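Local coordinates for thymidylate synthase A (Bacillus subtilis, PDB 1BKP), which catalyses the reductive methylation of dUMP to dTMP with 5,10-methylenetetrahydrofolate as methyl donor and reductant, supplying a precursor for DNA synthesis, at residues Leu77-Asp81 / Val82-Asn86; Ile103-Ala106 / Tyr107-Leu111. One frame throughout, in Å; residues are numbered along the deposited sequence.

The chain leaves helix 64-75, turns at K78 and runs through S79 to D81 into helix 82-86, whose first turn is fastened by interaction 1. After a further loop it reaches 103-106 and, through interaction 2, enters helix 108-112. The two contacts are in series: each secures the entry of one short helix, and neither encloses the other. Their centres lie about 10 Å apart, and the loops meet directly. N80 ND2 probably donates to G104 O at 2.8 Å, and I103 N to N80 O at 3.0 Å, while K78 packs on helix 108-112. Together they tie the loops leading into both short helices to helix 64-75.

Interaction 1 of 2, residues Leu77-Asp81 / Val82-Asn86; sequences LKSND and VNDLN
An ST turn running into a helix N-cap joins S79 and D81 to N83 and D84 at the start of helix 82-86. S79 OG accepts from D81 N at 2.9 Å, the bond that makes the turn, and donates to D84 OD2 at 2.6 Å on the lone pair facing away from OD1. The first torsion of D81 (chi1 176°) sets CG opposite the backbone N and brings the carboxylate beside the opening turn of the helix. There OD1 takes the backbone N-H of N83 (N to OD1 2.8 Å) from above the carboxylate plane, 64° out of it, as the capping bond. N83 ND2 also approaches D81 OD1, at 2.6 Å, but the bond is weak and bent; the amide and carboxylate planes are 71° apart. N83 OD1 is turned to K97 instead. The backbone of D81 contributes as well, its carbonyl O accepting from D84 N at 2.9 Å. W73 of helix 64-75 sends its indole NE1 to D81 O and, more weakly, to S79 OG, so the cap rests on the preceding helix. Putting an alanine at D81 would probably leave N83 N without its capping acceptor and the amide of N83 freer to turn. Two carboxylates stand close here, D81 OD2 and D84 OD1 being 4.0 Å apart. Their mutual repulsion is probably eased by the N-H groups of N83 at D81 and the S79 hydroxyl at D84, and the helix's N-terminal end would be expected to stabilise both negative charges.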
loop_
_atom_site.group_PDB
_atom_site.type_symbol
_atom_site.label_atom_id
_atom_site.label_comp_id
_atom_site.label_asym_id
_atom_site.label_seq_id
_atom_site.Cartn_x
_atom_site.Cartn_y
_atom_site.Cartn_z
ATOM N N LEU A 77 -9.822 7.925 20.181
ATOM C CA LEU A 77 -10.190 7.106 21.328
ATOM C C LEU A 77 -9.497 5.752 21.165
ATOM O O LEU A 77 -9.313 4.991 22.150
ATOM C CB LEU A 77 -11.723 6.885 21.367
ATOM C CG LEU A 77 -12.632 8.148 21.213
ATOM C CD1 LEU A 77 -14.142 7.765 21.561
ATOM C CD2 LEU A 77 -12.190 9.274 21.977
ATOM N N LYS A 78 -9.197 5.356 19.930
ATOM C CA LYS A 78 -8.551 4.047 19.674
ATOM C C LYS A 78 -9.374 2.984 20.315
ATOM O O LYS A 78 -8.858 2.084 21.035
ATOM C CB LYS A 78 -7.104 4.035 20.230
ATOM C CG LYS A 78 -6.203 4.931 19.419
ATOM C CD LYS A 78 -4.754 5.235 20.000
ATOM C CE LYS A 78 -4.742 6.192 21.138
ATOM N NZ LYS A 78 -3.358 6.747 21.510
ATOM N N SER A 79 -10.657 2.962 19.995
ATOM C CA SER A 79 -11.532 2.025 20.703
ATOM C C SER A 79 -12.123 0.989 19.774
ATOM O O SER A 79 -12.368 1.317 18.621
ATOM C CB SER A 79 -12.714 2.841 21.341
ATOM O OG SER A 79 -13.930 2.082 21.415
ATOM N N ASN A 80 -12.381 -0.226 20.253
ATOM C CA ASN A 80 -12.995 -1.198 19.387
ATOM C C ASN A 80 -14.425 -1.436 19.935
ATOM O O ASN A 80 -15.053 -2.385 19.567
ATOM C CB ASN A 80 -12.217 -2.536 19.408
ATOM C CG ASN A 80 -12.196 -3.176 20.746
ATOM O OD1 ASN A 80 -12.499 -2.561 21.751
ATOM N ND2 ASN A 80 -11.728 -4.363 20.784
ATOM N N ASP A 81 -14.916 -0.532 20.789
ATOM C CA ASP A 81 -16.238 -0.736 21.419
ATOM C C ASP A 81 -17.308 0.035 20.683
ATOM O O ASP A 81 -17.324 1.245 20.721
ATOM C CB ASP A 81 -16.193 -0.298 22.868
ATOM C CG ASP A 81 -17.553 -0.393 23.582
ATOM O OD1 ASP A 81 -18.501 -0.979 23.088
ATOM O OD2 ASP A 81 -17.671 0.161 24.668
ATOM N N VAL A 82 -18.259 -0.694 20.122
ATOM C CA VAL A 82 -19.307 -0.054 19.350
ATOM C C VAL A 82 -20.184 0.874 20.238
ATOM O O VAL A 82 -20.646 1.938 19.790
ATOM C CB VAL A 82 -20.064 -1.059 18.513
ATOM C CG1 VAL A 82 -21.193 -0.333 17.741
ATOM C CG2 VAL A 82 -19.105 -1.701 17.457
ATOM N N ASN A 83 -20.230 0.559 21.531
ATOM C CA ASN A 83 -20.985 1.404 22.469
ATOM C C ASN A 83 -20.396 2.778 22.509
ATOM O O ASN A 83 -21.137 3.738 22.542
ATOM C CB ASN A 83 -21.055 0.762 23.860
ATOM C CG ASN A 83 -21.671 -0.637 23.807
ATOM O OD1 ASN A 83 -22.857 -0.804 23.497
ATOM N ND2 ASN A 83 -20.851 -1.654 24.060
ATOM N N ASP A 84 -19.080 2.924 22.367
ATOM C CA ASP A 84 -18.502 4.252 22.360
ATOM C C ASP A 84 -18.997 5.003 21.135
ATOM O O ASP A 84 -19.166 6.192 21.152
ATOM C CB ASP A 84 -16.964 4.231 22.252
ATOM C CG ASP A 84 -16.296 3.802 23.480
ATOM O OD1 ASP A 84 -16.860 4.063 24.556
ATOM O OD2 ASP A 84 -15.204 3.225 23.373
ATOM N N LEU A 85 -19.147 4.309 20.038
ATOM C CA LEU A 85 -19.591 4.978 18.833
ATOM C C LEU A 85 -21.089 5.311 18.951
ATOM O O LEU A 85 -21.548 6.400 18.513
ATOM C CB LEU A 85 -19.273 4.041 17.653
ATOM C CG LEU A 85 -19.268 4.603 16.237
ATOM C CD1 LEU A 85 -18.376 5.845 16.032
ATOM C CD2 LEU A 85 -18.829 3.447 15.374
ATOM N N ASN A 86 -21.850 4.462 19.640
ATOM C CA ASN A 86 -23.280 4.747 19.794
ATOM C C ASN A 86 -23.506 6.013 20.589
ATOM O O ASN A 86 -24.445 6.768 20.260
ATOM C CB ASN A 86 -24.032 3.581 20.452
ATOM C CG ASN A 86 -24.184 2.381 19.563
ATOM O OD1 ASN A 86 -24.306 1.275 20.066
ATOM N ND2 ASN A 86 -24.119 2.567 18.240
#

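Interaction 2 of 2, residues Ile103-Ala106 / Tyr107-Leu111; sequences IGHA and YGFQL
The imidazole of H105 and the phenyl ring of F109 stack face to face, with centroids 3.9 Å apart and planes at 13°. F109 CZ sits over the centre of the imidazole, while H105 CG lies over the phenyl face toward its rim, 3.5 Å from F109 CE2. Q110 NE2 lies at the edge of the phenyl ring, in its plane. F109 extends its ring away from its own N (chi1 -178°), alongside H105, both side chains pointing the same way.

Q110 bends at chi2 and brings its amide back to the loop, where NE2 donates to H105 O at 3.0 Å in a nearly straight bond, 174° at the hydrogen. E151 accepts from the same NE2 and is also bonded to H105 ND1, bridging the two side chains. F109 N donates to A106 O at 3.0 Å. On another side of the loop, I103 CD1 packs against Y107 CD2 at 3.8 Å, the two side chains crossing at about a right angle.

H105 is the centre of an inverse gamma turn, which leads the chain into helix 108-112. Just after the turn, Y107 borders the active site of thymidylate synthase, its side chain about 5 Å from that of the catalytic C160.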
loop_
_atom_site.group_PDB
_atom_site.type_symbol
_atom_site.label_atom_id
_atom_site.label_comp_id
_atom_site.label_asym_id
_atom_site.label_seq_id
_atom_site.Cartn_x
_atom_site.Cartn_y
_atom_site.Cartn_z
ATOM N N ILE A 103 -15.648 -4.940 18.138
ATOM C CA ILE A 103 -15.446 -5.455 16.773
ATOM C C ILE A 103 -14.219 -6.347 16.793
ATOM O O ILE A 103 -13.644 -6.603 15.797
ATOM C CB ILE A 103 -15.376 -4.324 15.640
ATOM C CG1 ILE A 103 -14.396 -3.220 16.055
ATOM C CG2 ILE A 103 -16.789 -3.815 15.416
ATOM C CD1 ILE A 103 -13.914 -2.277 14.935
ATOM N N GLY A 104 -13.862 -6.886 17.969
ATOM C CA GLY A 104 -12.696 -7.739 18.046
ATOM C C GLY A 104 -11.425 -6.893 18.041
ATOM O O GLY A 104 -11.433 -5.728 18.324
ATOM N N HIS A 105 -10.354 -7.465 17.562
ATOM C CA HIS A 105 -9.066 -6.782 17.616
ATOM C C HIS A 105 -8.770 -6.007 16.343
ATOM O O HIS A 105 -7.751 -6.205 15.775
ATOM C CB HIS A 105 -8.007 -7.870 17.867
ATOM C CG HIS A 105 -8.024 -8.397 19.260
ATOM N ND1 HIS A 105 -6.978 -9.120 19.788
ATOM C CD2 HIS A 105 -8.937 -8.268 20.258
ATOM C CE1 HIS A 105 -7.241 -9.427 21.053
ATOM N NE2 HIS A 105 -8.426 -8.915 21.365
ATOM N N ALA A 106 -9.752 -5.267 15.843
ATOM C CA ALA A 106 -9.658 -4.495 14.613
ATOM C C ALA A 106 -9.658 -3.017 14.865
ATOM O O ALA A 106 -10.015 -2.486 15.965
ATOM C CB ALA A 106 -10.816 -4.835 13.798
ATOM N N TYR A 107 -9.306 -2.305 13.821
ATOM C CA TYR A 107 -9.294 -0.884 13.804
ATOM C C TYR A 107 -8.675 -0.203 14.990
ATOM O O TYR A 107 -7.457 -0.253 15.163
ATOM C CB TYR A 107 -10.723 -0.349 13.493
ATOM C CG TYR A 107 -11.199 -0.529 12.069
ATOM C CD1 TYR A 107 -10.903 0.435 11.088
ATOM C CD2 TYR A 107 -11.989 -1.619 11.687
ATOM C CE1 TYR A 107 -11.387 0.333 9.764
ATOM C CE2 TYR A 107 -12.473 -1.704 10.354
ATOM C CZ TYR A 107 -12.168 -0.732 9.422
ATOM O OH TYR A 107 -12.644 -0.803 8.118
ATOM N N GLY A 108 -9.494 0.539 15.744
ATOM C CA GLY A 108 -8.987 1.210 16.910
ATOM C C GLY A 108 -8.166 0.361 17.844
ATOM O O GLY A 108 -7.234 0.845 18.401
ATOM N N PHE A 109 -8.491 -0.916 17.985
ATOM C CA PHE A 109 -7.745 -1.830 18.854
ATOM C C PHE A 109 -6.274 -1.906 18.385
ATOM O O PHE A 109 -5.346 -1.814 19.206
ATOM C CB PHE A 109 -8.353 -3.220 18.791
ATOM C CG PHE A 109 -7.659 -4.197 19.700
ATOM C CD1 PHE A 109 -8.029 -4.275 21.059
ATOM C CD2 PHE A 109 -6.596 -4.962 19.234
ATOM C CE1 PHE A 109 -7.299 -5.131 21.923
ATOM C CE2 PHE A 109 -5.865 -5.788 20.089
ATOM C CZ PHE A 109 -6.212 -5.876 21.437
ATOM N N GLN A 110 -6.032 -1.942 17.067
ATOM C CA GLN A 110 -4.676 -2.040 16.580
ATOM C C GLN A 110 -3.904 -0.747 16.860
ATOM O O GLN A 110 -2.703 -0.777 17.096
ATOM C CB GLN A 110 -4.682 -2.352 15.084
ATOM C CG GLN A 110 -5.113 -3.872 14.803
ATOM C CD GLN A 110 -4.217 -4.853 15.541
ATOM O OE1 GLN A 110 -2.993 -4.619 15.637
ATOM N NE2 GLN A 110 -4.766 -5.933 16.061
ATOM N N LEU A 111 -4.575 0.388 16.698
ATOM C CA LEU A 111 -3.946 1.719 16.918
ATOM C C LEU A 111 -3.615 2.035 18.399
ATOM O O LEU A 111 -2.813 2.973 18.697
ATOM C CB LEU A 111 -4.804 2.856 16.328
ATOM C CG LEU A 111 -4.787 2.826 14.764
ATOM C CD1 LEU A 111 -5.590 3.939 14.174
ATOM C CD2 LEU A 111 -3.366 2.826 14.133
#